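Local coordinates for fucolectin-related protein (Streptococcus pneumoniae, PDB 2WMF) that hydrolyses host blood-group carbohydrate antigens as a family 98 glycoside hydrolase, an activity probably tied to fucose utilization by the bacterium, at residues Gly351-Leu356 with Leu374-Glu379; Lys394-Asn399 with Val407-Ser412. All coordinates share one frame; numbering follows the deposited sequence.

Contact 1 (Gly351-Leu356 with Leu374-Glu379); sequences GFYQGL and LPVIHE
Leu374 pushes its CD1 methyl into the angle between two side chains of the 351-356 loop, 4.2 Å from Phe352 CE2 and 4.1 Å from Leu356 CD1. The loop begins with a type I beta turn, Gly351 to Gln354, closed by Gln354 N to Gly351 O, and it packs beside strand 376-377, an outer strand of a small three-stranded parallel sheet. Leu374 and Leu356 cross at about a right angle and meet through their CD1 methyls. The Leu374 methyl approaches the Phe352 ring obliquely. Within the turn the two aromatic rings pack on each other: CD2 of Phe352 sits 3.7 Å above the centre of the Tyr353 ring, while CE1 of Tyr353 lies in the plane of the Phe352 ring. Tyr357 adds an edge-to-face ring contact to Tyr353. The buried Tyr353 OH and Leu374 O both hydrogen-bond to Ser224 OG, and the backbone of Val376 pairs with the same serine, so Ser224 joins the loop, strand 376-377 and barrel helix 219-231. Val376 holds CG1 anti to its backbone N (chi1 166°), which leaves CG2 to meet that tyrosine oxygen: Val376 CG2 to Tyr353 OH is 4.0 Å.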
loop_
_atom_site.group_PDB
_atom_site.type_symbol
_atom_site.label_atom_id
_atom_site.label_comp_id
_atom_site.label_asym_id
_atom_site.label_seq_id
_atom_site.Cartn_x
_atom_site.Cartn_y
_atom_site.Cartn_z
ATOM N N GLY A 351 15.865 6.726 16.275
ATOM C CA GLY A 351 16.526 5.578 15.589
ATOM C C GLY A 351 16.259 4.107 15.675
ATOM O O GLY A 351 17.153 3.304 15.332
ATOM N N PHE A 352 15.062 3.727 16.094
ATOM C CA PHE A 352 14.824 2.329 16.383
ATOM C C PHE A 352 15.113 1.425 15.181
ATOM O O PHE A 352 15.636 0.336 15.359
ATOM C CB PHE A 352 13.389 2.097 16.884
ATOM C CG PHE A 352 13.121 0.667 17.296
ATOM C CD1 PHE A 352 13.579 0.162 18.534
ATOM C CD2 PHE A 352 12.441 -0.182 16.455
ATOM C CE1 PHE A 352 13.323 -1.156 18.890
ATOM C CE2 PHE A 352 12.199 -1.486 16.798
ATOM C CZ PHE A 352 12.620 -1.987 18.020
ATOM N N TYR A 353 14.680 1.830 13.980
ATOM C CA TYR A 353 14.736 0.912 12.852
ATOM C C TYR A 353 16.107 0.894 12.145
ATOM O O TYR A 353 16.392 0.008 11.314
ATOM C CB TYR A 353 13.611 1.234 11.866
ATOM C CG TYR A 353 12.248 1.043 12.513
ATOM C CD1 TYR A 353 11.660 -0.217 12.560
ATOM C CD2 TYR A 353 11.571 2.094 13.113
ATOM C CE1 TYR A 353 10.424 -0.412 13.157
ATOM C CE2 TYR A 353 10.338 1.901 13.739
ATOM C CZ TYR A 353 9.785 0.648 13.775
ATOM O OH TYR A 353 8.556 0.482 14.359
ATOM N N GLN A 354 16.973 1.826 12.520
ATOM C CA GLN A 354 18.368 1.844 11.993
ATOM C C GLN A 354 19.103 0.574 12.410
ATOM O O GLN A 354 18.939 0.060 13.536
ATOM C CB GLN A 354 19.091 3.046 12.552
ATOM C CG GLN A 354 18.495 4.349 12.152
ATOM C CD GLN A 354 18.952 4.814 10.801
ATOM O OE1 GLN A 354 19.873 4.244 10.200
ATOM N NE2 GLN A 354 18.326 5.880 10.313
ATOM N N GLY A 355 19.892 0.017 11.508
ATOM C CA GLY A 355 20.531 -1.260 11.784
ATOM C C GLY A 355 19.702 -2.499 11.732
ATOM O O GLY A 355 20.242 -3.600 11.729
ATOM N N LEU A 356 18.379 -2.330 11.687
ATOM C CA LEU A 356 17.461 -3.452 11.602
ATOM C C LEU A 356 16.928 -3.556 10.216
ATOM O O LEU A 356 17.335 -4.444 9.449
ATOM C CB LEU A 356 16.291 -3.349 12.632
ATOM C CG LEU A 356 16.678 -3.542 14.070
ATOM C CD1 LEU A 356 15.499 -3.124 14.984
ATOM C CD2 LEU A 356 17.184 -4.994 14.272
ATOM N N LEU A 374 8.219 -5.455 12.537
ATOM C CA LEU A 374 8.228 -5.714 13.988
ATOM C C LEU A 374 6.980 -5.017 14.605
ATOM O O LEU A 374 6.813 -3.805 14.461
ATOM C CB LEU A 374 9.507 -5.172 14.615
ATOM C CG LEU A 374 10.731 -6.058 14.573
ATOM C CD1 LEU A 374 11.999 -5.287 14.967
ATOM C CD2 LEU A 374 10.511 -7.253 15.557
ATOM N N PRO A 375 6.042 -5.775 15.187
ATOM C CA PRO A 375 4.857 -5.119 15.763
ATOM C C PRO A 375 5.182 -4.189 16.935
ATOM O O PRO A 375 6.026 -4.525 17.812
ATOM C CB PRO A 375 4.001 -6.311 16.244
ATOM C CG PRO A 375 4.489 -7.491 15.454
ATOM C CD PRO A 375 5.971 -7.243 15.353
ATOM N N VAL A 376 4.532 -3.023 16.927
ATOM C CA VAL A 376 4.486 -2.147 18.072
ATOM C C VAL A 376 3.100 -2.260 18.666
ATOM O O VAL A 376 2.105 -2.093 17.951
ATOM C CB VAL A 376 4.832 -0.667 17.719
ATOM C CG1 VAL A 376 4.432 0.271 18.882
ATOM C CG2 VAL A 376 6.292 -0.533 17.440
ATOM N N ILE A 377 3.054 -2.607 19.952
ATOM C CA ILE A 377 1.789 -2.741 20.656
ATOM C C ILE A 377 1.543 -1.471 21.501
ATOM O O ILE A 377 2.406 -1.008 22.236
ATOM C CB ILE A 377 1.768 -4.000 21.562
ATOM C CG1 ILE A 377 2.227 -5.269 20.795
ATOM C CG2 ILE A 377 0.321 -4.209 22.162
ATOM C CD1 ILE A 377 1.375 -5.580 19.543
ATOM N N HIS A 378 0.331 -0.950 21.407
ATOM C CA HIS A 378 -0.043 0.312 22.053
ATOM C C HIS A 378 -0.091 0.166 23.581
ATOM O O HIS A 378 -0.359 -0.932 24.128
ATOM C CB HIS A 378 -1.403 0.725 21.506
ATOM C CG HIS A 378 -1.784 2.135 21.823
ATOM N ND1 HIS A 378 -2.440 2.484 22.987
ATOM C CD2 HIS A 378 -1.656 3.268 21.090
ATOM C CE1 HIS A 378 -2.674 3.793 22.966
ATOM N NE2 HIS A 378 -2.219 4.289 21.811
ATOM N N GLU A 379 0.158 1.267 24.288
ATOM C CA GLU A 379 0.166 1.268 25.744
ATOM C C GLU A 379 -1.143 0.838 26.410
ATOM O O GLU A 379 -1.117 0.402 27.563
ATOM C CB GLU A 379 0.541 2.672 26.258
ATOM C CG GLU A 379 -0.483 3.733 25.989
ATOM C CD GLU A 379 0.112 5.130 25.987
ATOM O OE1 GLU A 379 0.008 5.776 27.063
ATOM O OE2 GLU A 379 0.649 5.561 24.950
#

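Contact 2 (Lys394-Asn399 with Val407-Ser412)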
loop_
_atom_site.group_PDB
_atom_site.type_symbol
_atom_site.label_atom_id
_atom_site.label_comp_id
_atom_site.label_asym_id
_atom_site.label_seq_id
_atom_site.Cartn_x
_atom_site.Cartn_y
_atom_site.Cartn_z
ATOM N N LYS A 394 9.355 -12.317 22.753
ATOM C CA LYS A 394 9.949 -11.429 23.734
ATOM C C LYS A 394 9.217 -10.112 23.692
ATOM O O LYS A 394 8.946 -9.582 22.600
ATOM C CB LYS A 394 11.420 -11.182 23.430
ATOM C CG LYS A 394 12.055 -10.037 24.250
ATOM C CD LYS A 394 12.378 -10.459 25.688
ATOM C CE LYS A 394 13.313 -9.440 26.361
ATOM N NZ LYS A 394 13.710 -9.923 27.722
ATOM N N ILE A 395 8.860 -9.591 24.860
ATOM C CA ILE A 395 8.272 -8.252 24.931
ATOM C C ILE A 395 9.387 -7.218 25.238
ATOM O O ILE A 395 9.964 -7.178 26.335
ATOM C CB ILE A 395 7.122 -8.174 25.957
ATOM C CG1 ILE A 395 6.075 -9.263 25.692
ATOM C CG2 ILE A 395 6.468 -6.754 25.975
ATOM C CD1 ILE A 395 5.011 -9.319 26.749
ATOM N N LEU A 396 9.729 -6.419 24.242
ATOM C CA LEU A 396 10.718 -5.323 24.423
ATOM C C LEU A 396 9.972 -4.073 24.845
ATOM O O LEU A 396 8.861 -3.843 24.397
ATOM C CB LEU A 396 11.502 -5.046 23.131
ATOM C CG LEU A 396 12.521 -6.121 22.749
ATOM C CD1 LEU A 396 13.055 -5.883 21.344
ATOM C CD2 LEU A 396 13.646 -6.184 23.789
ATOM N N THR A 397 10.573 -3.293 25.726
ATOM C CA THR A 397 10.062 -1.971 26.063
ATOM C C THR A 397 11.244 -0.993 25.985
ATOM O O THR A 397 12.396 -1.400 25.757
ATOM C CB THR A 397 9.467 -1.928 27.484
ATOM O OG1 THR A 397 10.518 -1.982 28.459
ATOM C CG2 THR A 397 8.436 -3.043 27.728
ATOM N N LYS A 398 10.964 0.297 26.123
ATOM C CA LYS A 398 11.997 1.290 25.992
ATOM C C LYS A 398 13.054 1.113 27.072
ATOM O O LYS A 398 14.192 1.471 26.842
ATOM C CB LYS A 398 11.423 2.690 26.088
ATOM C CG LYS A 398 12.472 3.814 25.766
ATOM C CD LYS A 398 11.831 5.179 25.643
ATOM C CE LYS A 398 12.903 6.252 25.659
ATOM N NZ LYS A 398 12.298 7.526 25.431
ATOM N N ASN A 399 12.679 0.508 28.190
ATOM C CA ASN A 399 13.582 0.247 29.326
ATOM C C ASN A 399 14.230 -1.146 29.329
ATOM O O ASN A 399 14.950 -1.529 30.269
ATOM C CB ASN A 399 12.787 0.456 30.610
ATOM C CG ASN A 399 12.461 1.940 30.860
ATOM O OD1 ASN A 399 13.049 2.846 30.241
ATOM N ND2 ASN A 399 11.512 2.188 31.757
ATOM N N VAL A 407 20.588 -4.595 17.897
ATOM C CA VAL A 407 20.700 -5.424 16.696
ATOM C C VAL A 407 21.169 -6.839 17.034
ATOM O O VAL A 407 20.610 -7.836 16.553
ATOM C CB VAL A 407 21.602 -4.748 15.613
ATOM C CG1 VAL A 407 21.879 -5.707 14.460
ATOM C CG2 VAL A 407 20.949 -3.466 15.131
ATOM N N ASN A 408 22.203 -6.948 17.869
ATOM C CA ASN A 408 22.674 -8.271 18.275
ATOM C C ASN A 408 21.553 -9.067 18.967
ATOM O O ASN A 408 21.394 -10.266 18.742
ATOM C CB ASN A 408 23.891 -8.143 19.197
ATOM C CG ASN A 408 25.155 -7.721 18.447
ATOM O OD1 ASN A 408 25.227 -7.803 17.208
ATOM N ND2 ASN A 408 26.157 -7.252 19.195
ATOM N N TYR A 409 20.785 -8.398 19.827
ATOM C CA TYR A 409 19.713 -9.091 20.539
ATOM C C TYR A 409 18.623 -9.587 19.590
ATOM O O TYR A 409 18.241 -10.752 19.605
ATOM C CB TYR A 409 19.090 -8.225 21.632
ATOM C CG TYR A 409 18.015 -9.004 22.338
ATOM C CD1 TYR A 409 18.340 -10.110 23.114
ATOM C CD2 TYR A 409 16.669 -8.693 22.158
ATOM C CE1 TYR A 409 17.383 -10.856 23.722
ATOM C CE2 TYR A 409 15.673 -9.427 22.766
ATOM C CZ TYR A 409 16.024 -10.518 23.556
ATOM O OH TYR A 409 15.017 -11.275 24.131
ATOM N N LEU A 410 18.112 -8.707 18.748
ATOM C CA LEU A 410 17.085 -9.144 17.785
ATOM C C LEU A 410 17.642 -10.210 16.842
ATOM O O LEU A 410 16.936 -11.151 16.488
ATOM C CB LEU A 410 16.517 -7.935 17.046
ATOM C CG LEU A 410 15.516 -7.155 17.949
ATOM C CD1 LEU A 410 15.204 -5.760 17.399
ATOM C CD2 LEU A 410 14.230 -7.996 18.194
ATOM N N ASN A 411 18.908 -10.107 16.435
ATOM C CA ASN A 411 19.513 -11.148 15.642
ATOM C C ASN A 411 19.586 -12.509 16.324
ATOM O O ASN A 411 19.691 -13.532 15.651
ATOM C CB ASN A 411 20.906 -10.713 15.184
ATOM C CG ASN A 411 20.825 -9.667 14.068
ATOM O OD1 ASN A 411 19.717 -9.323 13.623
ATOM N ND2 ASN A 411 21.971 -9.183 13.598
ATOM N N SER A 412 19.591 -12.504 17.661
ATOM C CA SER A 412 19.581 -13.764 18.410
ATOM C C SER A 412 18.208 -14.468 18.369
ATOM O O SER A 412 18.108 -15.654 18.684
ATOM C CB SER A 412 20.047 -13.567 19.863
ATOM O OG SER A 412 19.047 -13.039 20.703
#
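The carbonyl oxygen of Tyr409 is gripped twice by Ser412: the hydroxyl OG donates to Tyr409 O at 2.7 Å, in the carbonyl plane and on a lone pair, and Ser412 N reaches Tyr409 O at 2.9 Å. This serine bond within the helix belongs to the residue whose ring carries most of the contact. With CG anti to the backbone N (chi1 -179°), the Tyr409 ring reaches across to strand 394-396, and the aliphatic chain of Lys394 crosses its end at about a right angle. A bend at chi2 (77°) curls the lysine round the phenol oxygen, with Lys394 CG and CD each 3.2 Å from Tyr409 OH; CG lies in the ring plane, at the edge. The ammonium continues past the hydroxyl to a salt bridge with Glu402, a residue that the Tyr409 side chain also touches. Strand and helix run nearly antiparallel, 159° apart with axes 11.7 Å from each other, as in an alpha/beta layer: Ile395 points to the other face of the sheet, against helix 383-389. On the helix 406-413 side, Leu396 divides its methyls, CD2 lying 4.0 Å from Tyr409 CE2 and CD1 4.0 Å from Leu410 CD2.

In the fold
Both contacts build on the same three-stranded parallel sheet, at its two outer strands: contact 1 packs a loop beside 376-377, and contact 2 lays helix 406-413 over 394-396, with strand 337-340 between. Contact 1 is wholly buried, closer to the chain's centre and joined to the barrel through helix 219-231. Contact 2 lies farther out and is partly exposed; there the aliphatic part of Lys394 packs round a phenol oxygen beside the leucines, while its ammonium is paired with Glu402, outside both segments. Their centres are about 10 Å apart, and Leu410 bridges them, its CD1 lying 3.6 Å from Leu356 CD1 and 4.1 Å from Leu374 CD1, which makes one continuous apolar cluster.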